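Side-chain contacts in beta-mannosidase (Trichoderma harzianum, PDB 4CVU), which probably hydrolyses beta-linked mannose from the non-reducing ends of beta-mannosides, as a fungal member of glycoside hydrolase family 2: residues Phe617-Thr620 against Thr621-Leu624; Arg636-His639 against Asn640-Gly644; Trp773-Leu776 against Lys777-Ile781. All coordinates share one frame; numbering follows the deposited sequence.

Contact 1 of 3, residues Phe617-Thr620 against Thr621-Leu624. With NAG (2-acetamido-2-deoxy-beta-D-glucopyranose), chain B.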
ATOM      1  N   PHE A 617     -12.964   8.421  -4.155  1.00 34.79           N
ATOM      2  CA  PHE A 617     -12.843   9.374  -5.256  1.00 35.67           C
ATOM      3  C   PHE A 617     -12.049  10.610  -4.820  1.00 35.55           C
ATOM      4  O   PHE A 617     -11.196  11.086  -5.514  1.00 34.32           O
ATOM      5  CB  PHE A 617     -14.228   9.728  -5.779  1.00 36.54           C
ATOM      6  CG  PHE A 617     -14.237  10.419  -7.126  1.00 37.58           C
ATOM      7  CD1 PHE A 617     -14.141  11.787  -7.217  1.00 38.73           C
ATOM      8  CD2 PHE A 617     -14.393   9.695  -8.301  1.00 38.54           C
ATOM      9  CE1 PHE A 617     -14.194  12.464  -8.464  1.00 38.67           C
ATOM     10  CE2 PHE A 617     -14.442  10.341  -9.543  1.00 39.69           C
ATOM     11  CZ  PHE A 617     -14.309  11.740  -9.631  1.00 39.97           C
ATOM     12  N   ASN A 618     -12.316  11.071  -3.600  1.00 36.72           N
ATOM     13  CA  ASN A 618     -11.830  12.368  -3.138  1.00 37.45           C
ATOM     14  C   ASN A 618     -10.983  12.215  -1.879  1.00 37.19           C
ATOM     15  O   ASN A 618     -10.969  13.090  -1.035  1.00 38.01           O
ATOM     16  CB  ASN A 618     -13.039  13.235  -2.819  1.00 39.05           C
ATOM     17  CG  ASN A 618     -13.471  14.135  -3.951  1.00 39.65           C
ATOM     18  OD1 ASN A 618     -12.684  14.527  -4.858  1.00 38.41           O
ATOM     19  ND2 ASN A 618     -14.720  14.496  -3.904  1.00 40.60           N
ATOM     20  N   SER A 619     -10.300  11.095  -1.693  1.00 37.01           N
ATOM     21  CA  SER A 619      -9.378  11.012  -0.558  1.00 37.66           C
ATOM     22  C   SER A 619      -8.287  12.056  -0.760  1.00 39.21           C
ATOM     23  O   SER A 619      -8.082  12.560  -1.878  1.00 38.94           O
ATOM     24  CB  SER A 619      -8.727   9.638  -0.452  1.00 37.19           C
ATOM     25  OG  SER A 619      -7.959   9.363  -1.613  1.00 35.90           O
ATOM     26  N   THR A 620      -7.607  12.412   0.329  1.00 40.30           N
ATOM     27  CA  THR A 620      -6.609  13.449   0.251  1.00 40.06           C
ATOM     28  C   THR A 620      -5.460  12.996  -0.660  1.00 38.82           C
ATOM     29  O   THR A 620      -4.966  13.777  -1.456  1.00 37.55           O
ATOM     30  CB  THR A 620      -6.094  13.831   1.631  1.00 42.89           C
ATOM     31  OG1 THR A 620      -7.172  14.331   2.415  1.00 44.77           O
ATOM     32  CG2 THR A 620      -5.009  14.921   1.536  1.00 43.31           C
ATOM     33  N   THR A 621      -5.038  11.728  -0.561  1.00 37.79           N
ATOM     34  CA  THR A 621      -3.976  11.271  -1.433  1.00 37.06           C
ATOM     35  C   THR A 621      -4.360  11.225  -2.925  1.00 36.07           C
ATOM     36  O   THR A 621      -3.550  11.564  -3.770  1.00 34.42           O
ATOM     37  CB  THR A 621      -3.485   9.880  -1.009  1.00 37.42           C
ATOM     38  OG1 THR A 621      -2.948   9.978   0.302  1.00 36.20           O
ATOM     39  CG2 THR A 621      -2.432   9.425  -1.952  1.00 36.48           C
ATOM     40  N   VAL A 622      -5.581  10.814  -3.252  1.00 35.93           N
ATOM     41  CA  VAL A 622      -6.003  10.720  -4.652  1.00 37.07           C
ATOM     42  C   VAL A 622      -6.113  12.147  -5.249  1.00 38.04           C
ATOM     43  O   VAL A 622      -5.690  12.406  -6.392  1.00 36.45           O
ATOM     44  CB  VAL A 622      -7.332   9.938  -4.777  1.00 37.48           C
ATOM     45  CG1 VAL A 622      -8.047  10.223  -6.077  1.00 37.72           C
ATOM     46  CG2 VAL A 622      -7.109   8.429  -4.594  1.00 36.76           C
ATOM     47  N   ILE A 623      -6.671  13.069  -4.464  1.00 38.73           N
ATOM     48  CA  ILE A 623      -6.777  14.468  -4.898  1.00 38.82           C
ATOM     49  C   ILE A 623      -5.392  15.046  -5.147  1.00 39.37           C
ATOM     50  O   ILE A 623      -5.148  15.669  -6.201  1.00 39.46           O
ATOM     51  CB  ILE A 623      -7.489  15.341  -3.858  1.00 40.73           C
ATOM     52  CG1 ILE A 623      -8.977  15.041  -3.837  1.00 41.06           C
ATOM     53  CG2 ILE A 623      -7.254  16.824  -4.140  1.00 41.68           C
ATOM     54  CD1 ILE A 623      -9.635  15.479  -2.539  1.00 44.07           C
ATOM     55  N   LEU A 624      -4.472  14.816  -4.204  1.00 37.86           N
ATOM     56  CA  LEU A 624      -3.118  15.404  -4.318  1.00 37.64           C
ATOM     57  C   LEU A 624      -2.325  14.843  -5.498  1.00 35.97           C
ATOM     58  O   LEU A 624      -1.355  15.442  -5.925  1.00 35.32           O
ATOM     59  CB  LEU A 624      -2.321  15.284  -3.009  1.00 38.02           C
ATOM     60  CG  LEU A 624      -2.760  16.308  -1.933  1.00 39.44           C
ATOM     61  CD1 LEU A 624      -2.047  16.113  -0.602  1.00 40.48           C
ATOM     62  CD2 LEU A 624      -2.554  17.730  -2.448  1.00 39.60           C
TER
HETATM   63  C1  NAG B   1     -15.304  15.415  -4.830  1.00 35.85           C
HETATM   64  C2  NAG B   1     -16.743  15.184  -5.242  1.00 37.49           C
HETATM   65  C3  NAG B   1     -17.371  16.402  -5.923  1.00 38.91           C
HETATM   66  C4  NAG B   1     -17.115  17.718  -5.181  1.00 40.03           C
HETATM   67  C5  NAG B   1     -15.649  17.784  -4.891  1.00 38.56           C
HETATM   68  C6  NAG B   1     -15.263  19.050  -4.122  1.00 42.41           C
HETATM   69  C7  NAG B   1     -17.323  12.883  -5.823  1.00 39.94           C
HETATM   70  C8  NAG B   1     -17.459  11.840  -6.901  1.00 39.38           C
HETATM   71  N2  NAG B   1     -16.858  14.069  -6.174  1.00 38.24           N
HETATM   72  O3  NAG B   1     -18.758  16.204  -6.058  1.00 37.61           O
HETATM   73  O4  NAG B   1     -17.443  18.842  -5.966  1.00 41.06           O
HETATM   74  O5  NAG B   1     -15.234  16.655  -4.148  1.00 37.41           O
HETATM   75  O6  NAG B   1     -15.957  19.106  -2.890  1.00 45.50           O
HETATM   76  O7  NAG B   1     -17.675  12.606  -4.670  1.00 41.78           O
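Ser619 holds OG between its own backbone N and carbonyl carbon, chi1 62°, which turns the hydroxyl onto the amide of Val622. Val622 N donates to Ser619 OG over 3.2 Å with an angle of 155° at the hydrogen. Ser619 is the N-cap of the helix, and its hydroxyl takes up an amide of the first turn. The same OG is also hydrogen-bonded to Glu614 O, so two partners fix its rotation. The two Val622 branches go to different partners. CG2 lies beside Ser619 OG, while CG1 reaches back to Phe617 O at 3.3 Å. Ile623 sets CG1 beside its backbone N, chi1 -73°, and the extended chain beyond it takes CD1 back to the preceding loop. Ile623 CD1 ends 3.1 Å from Asn618 O, a tight fit. Backbone bonds start the helix: Ile623 N to Ser619 O at 3.0 Å and Leu624 N to Thr620 O at 3.0 Å. The side chains of Thr620 and Leu624 run alongside each other and touch at CG2 and CD1. Asn618 is glycosylated, with ND2 bonded to NAG C1 at 1.4 Å in an Asn-Ser-Thr sequon. The acetamido methyl of this sugar sits over one face of the Phe617 ring, offset toward the rim, with NAG C8 3.3 Å from Phe617 CD1. Gln645 NE2 bonds Asn618 OD1 and so steadies the amide. The segment leads from the loop after helix 603-609 into helix 620-625. Helix 638-655 packs against Phe617 through Gln645 and Thr649, and against Ile623 through Ser641.

Contact 2 of 3, residues Arg636-His639 against Asn640-Gly644. With NAG (2-acetamido-2-deoxy-beta-D-glucopyranose), chain L.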
ATOM      1  N   ARG A 636       1.103  22.242  -1.244  1.00 47.53           N
ATOM      2  CA  ARG A 636       0.103  21.165  -1.357  1.00 48.87           C
ATOM      3  C   ARG A 636      -1.204  21.822  -1.737  1.00 48.39           C
ATOM      4  O   ARG A 636      -2.017  22.169  -0.884  1.00 51.16           O
ATOM      5  CB  ARG A 636      -0.070  20.389  -0.049  1.00 50.46           C
ATOM      6  CG  ARG A 636       1.150  19.587   0.365  1.00 53.01           C
ATOM      7  CD  ARG A 636       0.818  18.571   1.456  1.00 54.28           C
ATOM      8  NE  ARG A 636       1.973  17.722   1.759  1.00 57.27           N
ATOM      9  CZ  ARG A 636       1.914  16.532   2.353  1.00 62.02           C
ATOM     10  NH1 ARG A 636       0.753  16.007   2.735  1.00 63.01           N
ATOM     11  NH2 ARG A 636       3.033  15.859   2.582  1.00 66.83           N
ATOM     12  N   ASN A 637      -1.399  21.997  -3.027  1.00 44.24           N
ATOM     13  CA  ASN A 637      -2.495  22.786  -3.532  1.00 43.83           C
ATOM     14  C   ASN A 637      -3.761  21.921  -3.764  1.00 44.23           C
ATOM     15  O   ASN A 637      -4.051  21.464  -4.891  1.00 40.90           O
ATOM     16  CB  ASN A 637      -2.017  23.508  -4.774  1.00 41.61           C
ATOM     17  CG  ASN A 637      -2.889  24.680  -5.142  1.00 42.45           C
ATOM     18  OD1 ASN A 637      -4.081  24.698  -4.842  1.00 43.81           O
ATOM     19  ND2 ASN A 637      -2.289  25.683  -5.780  1.00 43.28           N
ATOM     20  N   ILE A 638      -4.512  21.719  -2.685  1.00 43.90           N
ATOM     21  CA  ILE A 638      -5.764  20.932  -2.711  1.00 44.81           C
ATOM     22  C   ILE A 638      -6.802  21.630  -3.564  1.00 43.07           C
ATOM     23  O   ILE A 638      -7.550  20.996  -4.281  1.00 43.63           O
ATOM     24  CB  ILE A 638      -6.323  20.686  -1.269  1.00 46.95           C
ATOM     25  CG1 ILE A 638      -5.681  19.457  -0.659  1.00 48.93           C
ATOM     26  CG2 ILE A 638      -7.826  20.387  -1.267  1.00 47.63           C
ATOM     27  CD1 ILE A 638      -4.445  19.782   0.091  1.00 51.49           C
ATOM     28  N   HIS A 639      -6.841  22.944  -3.501  1.00 42.55           N
ATOM     29  CA  HIS A 639      -7.831  23.698  -4.250  1.00 44.74           C
ATOM     30  C   HIS A 639      -7.714  23.458  -5.778  1.00 43.34           C
ATOM     31  O   HIS A 639      -8.692  23.168  -6.447  1.00 42.95           O
ATOM     32  CB  HIS A 639      -7.695  25.187  -3.950  1.00 47.22           C
ATOM     33  CG  HIS A 639      -8.597  26.055  -4.776  1.00 50.08           C
ATOM     34  ND1 HIS A 639      -9.888  26.377  -4.392  1.00 50.78           N
ATOM     35  CD2 HIS A 639      -8.395  26.657  -5.980  1.00 48.37           C
ATOM     36  CE1 HIS A 639     -10.438  27.148  -5.320  1.00 52.43           C
ATOM     37  NE2 HIS A 639      -9.555  27.326  -6.297  1.00 51.68           N
ATOM     38  N   ASN A 640      -6.513  23.613  -6.304  1.00 42.51           N
ATOM     39  CA  ASN A 640      -6.283  23.454  -7.736  1.00 42.77           C
ATOM     40  C   ASN A 640      -6.510  22.035  -8.218  1.00 40.34           C
ATOM     41  O   ASN A 640      -7.067  21.824  -9.307  1.00 39.36           O
ATOM     42  CB  ASN A 640      -4.852  23.885  -8.093  1.00 44.51           C
ATOM     43  CG  ASN A 640      -4.680  25.395  -8.066  1.00 46.55           C
ATOM     44  OD1 ASN A 640      -5.544  26.114  -7.588  1.00 46.77           O
ATOM     45  ND2 ASN A 640      -3.556  25.870  -8.610  1.00 49.35           N
ATOM     46  N   SER A 641      -6.063  21.057  -7.432  1.00 37.35           N
ATOM     47  CA  SER A 641      -6.305  19.675  -7.755  1.00 37.47           C
ATOM     48  C   SER A 641      -7.793  19.340  -7.771  1.00 37.05           C
ATOM     49  O   SER A 641      -8.269  18.578  -8.642  1.00 36.00           O
ATOM     50  CB  SER A 641      -5.559  18.793  -6.759  1.00 36.65           C
ATOM     51  OG  SER A 641      -4.167  18.961  -6.990  1.00 35.75           O
ATOM     52  N   THR A 642      -8.525  19.905  -6.807  1.00 37.94           N
ATOM     53  CA  THR A 642      -9.948  19.674  -6.664  1.00 39.72           C
ATOM     54  C   THR A 642     -10.727  20.130  -7.920  1.00 39.68           C
ATOM     55  O   THR A 642     -11.785  19.589  -8.244  1.00 39.48           O
ATOM     56  CB  THR A 642     -10.492  20.338  -5.370  1.00 40.75           C
ATOM     57  OG1 THR A 642     -10.000  19.596  -4.246  1.00 41.30           O
ATOM     58  CG2 THR A 642     -12.020  20.340  -5.307  1.00 41.16           C
ATOM     59  N   LEU A 643     -10.197  21.114  -8.627  1.00 39.78           N
ATOM     60  CA  LEU A 643     -10.879  21.621  -9.825  1.00 40.20           C
ATOM     61  C   LEU A 643     -10.990  20.470 -10.834  1.00 39.93           C
ATOM     62  O   LEU A 643     -11.972  20.373 -11.560  1.00 37.69           O
ATOM     63  CB  LEU A 643     -10.122  22.780 -10.442  1.00 41.05           C
ATOM     64  CG  LEU A 643     -10.117  24.040  -9.571  1.00 43.24           C
ATOM     65  CD1 LEU A 643      -8.998  24.967  -9.988  1.00 43.70           C
ATOM     66  CD2 LEU A 643     -11.482  24.741  -9.679  1.00 45.37           C
ATOM     67  N   GLY A 644      -9.982  19.594 -10.851  1.00 36.95           N
ATOM     68  CA  GLY A 644     -10.011  18.484 -11.806  1.00 37.62           C
ATOM     69  C   GLY A 644     -10.971  17.430 -11.356  1.00 38.04           C
ATOM     70  O   GLY A 644     -11.708  16.866 -12.201  1.00 38.13           O
TER
HETATM   71  C1  NAG L1007      -3.205  27.271  -8.670  1.00 41.26           C
HETATM   72  C2  NAG L1007      -4.241  28.154  -9.307  1.00 40.50           C
HETATM   73  C3  NAG L1007      -3.697  29.569  -9.412  1.00 41.32           C
HETATM   74  C4  NAG L1007      -3.252  30.015  -8.017  1.00 43.45           C
HETATM   75  C5  NAG L1007      -2.280  28.996  -7.416  1.00 45.98           C
HETATM   76  C6  NAG L1007      -1.821  29.354  -6.008  1.00 45.02           C
HETATM   77  C7  NAG L1007      -5.818  27.561 -11.104  1.00 43.06           C
HETATM   78  C8  NAG L1007      -6.002  26.934 -12.468  1.00 45.32           C
HETATM   79  N2  NAG L1007      -4.582  27.592 -10.602  1.00 42.70           N
HETATM   80  O3  NAG L1007      -4.719  30.398  -9.968  1.00 41.69           O
HETATM   81  O4  NAG L1007      -2.621  31.289  -8.044  1.00 46.92           O
HETATM   82  O5  NAG L1007      -2.921  27.739  -7.360  1.00 43.39           O
HETATM   83  O6  NAG L1007      -2.957  29.487  -5.190  1.00 47.91           O
HETATM   84  O7  NAG L1007      -6.806  27.992 -10.524  1.00 44.38           O
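Asn637 centres an inverse gamma turn, and its carbonyl then receives Ser641 N in a 3.3 Å bond (Ser641 N to Asn637 O) at the start of helix 638-655. Its side chain also caps the helix, as the N-cap residue. CG stands anti to the backbone N, chi1 -162°, which folds the amide over the helix start. Asn640 N donates to Asn637 OD1 at 3.0 Å, well above the carbonyl plane (49° out). The two asparagine amides are turned 32° against each other; oxygen faces oxygen and nitrogen faces nitrogen, so the amides do not bond each other. Both nitrogens have partners elsewhere. Asn637 ND2 donates to the ring oxygen O5 of the NAG at 2.7 Å and also bonds Ala631 O. Asn640 ND2 carries the sugar, with a 1.4 Å bond to NAG C1, and is hydrogen-bonded to Pro630 O. These bonds fix the base of the glycan to both the helix and the loop before it. Asn640 OD1 lies in the plane of the His639 ring, at its edge, 3.3 Å from His639 CD2. Leu643 CD1 comes within 3.8 Å of NAG O7. Further along, Ile638 O accepts twice from Thr642, from opposite faces of its plane. Thr642 OG1 is 2.8 Å and Thr642 N 2.9 Å from Ile638 O, so the threonine hydroxyl folds back on its own helix. The arrangement is an N-capped helix start that carries an N-glycosylation site: Asn637 is the cap, and Asn640, Ser641 and Thr642 form the Asn-X-Thr sequon.

Contact 3 of 3, residues Trp773-Leu776 against Lys777-Ile781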
ATOM      1  N   TRP A 773     -33.056  -1.028 -35.262  1.00 52.28           N
ATOM      2  CA  TRP A 773     -33.629  -0.408 -34.076  1.00 51.92           C
ATOM      3  C   TRP A 773     -34.320  -1.465 -33.192  1.00 53.49           C
ATOM      4  O   TRP A 773     -35.256  -2.145 -33.642  1.00 53.52           O
ATOM      5  CB  TRP A 773     -34.649   0.656 -34.460  1.00 52.17           C
ATOM      6  CG  TRP A 773     -34.103   1.947 -34.954  1.00 53.70           C
ATOM      7  CD1 TRP A 773     -33.962   2.342 -36.257  1.00 53.26           C
ATOM      8  CD2 TRP A 773     -33.671   3.055 -34.153  1.00 52.48           C
ATOM      9  NE1 TRP A 773     -33.448   3.612 -36.315  1.00 51.73           N
ATOM     10  CE2 TRP A 773     -33.276   4.079 -35.037  1.00 52.54           C
ATOM     11  CE3 TRP A 773     -33.582   3.282 -32.776  1.00 52.46           C
ATOM     12  CZ2 TRP A 773     -32.776   5.322 -34.579  1.00 52.55           C
ATOM     13  CZ3 TRP A 773     -33.079   4.515 -32.325  1.00 52.13           C
ATOM     14  CH2 TRP A 773     -32.700   5.515 -33.231  1.00 51.00           C
ATOM     15  N   VAL A 774     -33.856  -1.594 -31.944  1.00 49.84           N
ATOM     16  CA  VAL A 774     -34.503  -2.451 -30.954  1.00 49.88           C
ATOM     17  C   VAL A 774     -34.783  -1.659 -29.681  1.00 50.41           C
ATOM     18  O   VAL A 774     -34.201  -0.602 -29.476  1.00 48.74           O
ATOM     19  CB  VAL A 774     -33.647  -3.682 -30.634  1.00 48.38           C
ATOM     20  CG1 VAL A 774     -33.383  -4.477 -31.903  1.00 48.78           C
ATOM     21  CG2 VAL A 774     -32.345  -3.283 -29.977  1.00 47.76           C
ATOM     22  N   ASP A 775     -35.673  -2.168 -28.830  1.00 49.64           N
ATOM     23  CA  ASP A 775     -35.821  -1.640 -27.460  1.00 50.55           C
ATOM     24  C   ASP A 775     -34.761  -2.309 -26.574  1.00 48.93           C
ATOM     25  O   ASP A 775     -34.040  -3.185 -27.040  1.00 48.45           O
ATOM     26  CB  ASP A 775     -37.264  -1.842 -26.922  1.00 51.34           C
ATOM     27  CG  ASP A 775     -37.667  -3.316 -26.764  1.00 54.33           C
ATOM     28  OD1 ASP A 775     -36.795  -4.201 -26.668  1.00 53.72           O
ATOM     29  OD2 ASP A 775     -38.900  -3.601 -26.727  1.00 57.68           O
ATOM     30  N   LEU A 776     -34.677  -1.923 -25.310  1.00 49.97           N
ATOM     31  CA  LEU A 776     -33.549  -2.349 -24.440  1.00 51.97           C
ATOM     32  C   LEU A 776     -33.701  -3.768 -23.857  1.00 51.07           C
ATOM     33  O   LEU A 776     -32.825  -4.266 -23.122  1.00 49.78           O
ATOM     34  CB  LEU A 776     -33.274  -1.289 -23.376  1.00 50.33           C
ATOM     35  CG  LEU A 776     -33.127   0.145 -23.951  1.00 52.29           C
ATOM     36  CD1 LEU A 776     -32.941   1.198 -22.871  1.00 51.66           C
ATOM     37  CD2 LEU A 776     -31.974   0.245 -24.939  1.00 52.72           C
ATOM     38  N   LYS A 777     -34.807  -4.412 -24.217  1.00 52.19           N
ATOM     39  CA  LYS A 777     -34.984  -5.851 -24.057  1.00 54.98           C
ATOM     40  C   LYS A 777     -34.557  -6.613 -25.326  1.00 55.19           C
ATOM     41  O   LYS A 777     -34.420  -7.831 -25.314  1.00 55.53           O
ATOM     42  CB  LYS A 777     -36.460  -6.177 -23.716  1.00 56.41           C
ATOM     43  CG  LYS A 777     -36.855  -5.893 -22.268  1.00 59.64           C
ATOM     44  CD  LYS A 777     -35.920  -6.617 -21.307  1.00 61.45           C
ATOM     45  CE  LYS A 777     -36.455  -6.680 -19.906  1.00 66.46           C
ATOM     46  NZ  LYS A 777     -35.642  -7.657 -19.130  1.00 69.98           N
ATOM     47  N   GLY A 778     -34.352  -5.895 -26.423  1.00 54.12           N
ATOM     48  CA  GLY A 778     -33.908  -6.517 -27.674  1.00 55.24           C
ATOM     49  C   GLY A 778     -35.001  -6.838 -28.693  1.00 56.27           C
ATOM     50  O   GLY A 778     -34.716  -7.372 -29.769  1.00 56.27           O
ATOM     51  N   LYS A 779     -36.237  -6.478 -28.379  1.00 55.58           N
ATOM     52  CA  LYS A 779     -37.344  -6.658 -29.306  1.00 58.33           C
ATOM     53  C   LYS A 779     -37.313  -5.566 -30.381  1.00 56.41           C
ATOM     54  O   LYS A 779     -37.262  -4.393 -30.057  1.00 56.39           O
ATOM     55  CB  LYS A 779     -38.667  -6.594 -28.539  1.00 59.65           C
ATOM     56  CG  LYS A 779     -39.874  -6.999 -29.364  1.00 64.02           C
ATOM     57  CD  LYS A 779     -41.139  -6.990 -28.509  1.00 67.93           C
ATOM     58  CE  LYS A 779     -42.385  -7.261 -29.344  1.00 68.74           C
ATOM     59  NZ  LYS A 779     -42.284  -8.558 -30.061  1.00 71.59           N
ATOM     60  N   PRO A 780     -37.391  -5.939 -31.661  1.00 57.31           N
ATOM     61  CA  PRO A 780     -37.355  -4.897 -32.692  1.00 56.81           C
ATOM     62  C   PRO A 780     -38.425  -3.848 -32.497  1.00 56.36           C
ATOM     63  O   PRO A 780     -39.503  -4.161 -32.017  1.00 58.86           O
ATOM     64  CB  PRO A 780     -37.623  -5.676 -33.991  1.00 59.40           C
ATOM     65  CG  PRO A 780     -37.207  -7.068 -33.696  1.00 58.76           C
ATOM     66  CD  PRO A 780     -37.549  -7.281 -32.244  1.00 58.72           C
ATOM     67  N   ILE A 781     -38.118  -2.607 -32.836  1.00 56.78           N
ATOM     68  CA  ILE A 781     -39.105  -1.532 -32.818  1.00 57.59           C
ATOM     69  C   ILE A 781     -39.880  -1.638 -34.131  1.00 59.05           C
ATOM     70  O   ILE A 781     -39.304  -1.969 -35.166  1.00 58.67           O
ATOM     71  CB  ILE A 781     -38.442  -0.165 -32.649  1.00 57.75           C
ATOM     72  CG1 ILE A 781     -37.670  -0.156 -31.316  1.00 59.69           C
ATOM     73  CG2 ILE A 781     -39.474   0.959 -32.734  1.00 57.95           C
ATOM     74  CD1 ILE A 781     -37.017   1.162 -30.980  1.00 59.94           C
TER
HETATM   75  O   HOH W   1     -39.927  -3.186 -29.260  1.00 46.51           O
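The carboxylate of Asp775 is met by Lys779 N from above its plane, 42° out of it, with Lys779 N 2.9 Å from Asp775 OD1. Lys777 N adds a weak bond to the same oxygen. The other oxygen, OD2, has a water at 2.8 Å that also bonds Pro780 O, and Lys779 CB rests 3.5 Å from Asp775 OD2. Asp775 CG sits between its backbone N and carbonyl carbon, chi1 64°, which curls the carboxylate back over the turn. The other flat group is the Trp773 indole. Ile781 CD1 approaches that ring obliquely and lies 4.2 Å from Trp773 CB. Met787, Ile814 and Leu822 also touch Trp773. Ile781 CG1 packs on the backbone of the facing arm, 3.6 Å from Val774 C. Backbone bonds join the two arms. Ile781 N bonds Trp773 O at 3.0 Å, and Asp775 N bonds Lys779 O at 3.0 Å. Between them Val774 and Pro780 form a non-hydrogen-bonded antiparallel pair. The chain reverses in a type I turn, closed by Gly778 N to Asp775 O at 2.8 Å. Gly778 has a positive phi of 97°, a backbone shape that suits glycine. Together these features make a 3:5 hairpin turn, type I with a G1 beta bulge, at the end of strand 765-774 in the Ig/CBM-like domain.

Contacts 1 and 2 are neighbours, with centres 10 Å apart, and lie on successive helices, 620-625 and 638-655. They touch directly: Ile623 O is 3.2 Å from Ser641 CB, and Leu624 CD2 is 3.8 Å from Ile638 CD1. Each holds its own N-glycosylated asparagine beside a capped helix start. Thr642 of contact 2 also borders the glycan of contact 1. A calcium ion lies about 4 Å from the side chain of Thr620. Contact 3 stands apart in the Ig/CBM-like domain. Its centre is 42 Å from that of contact 1 and 45 Å from that of contact 2.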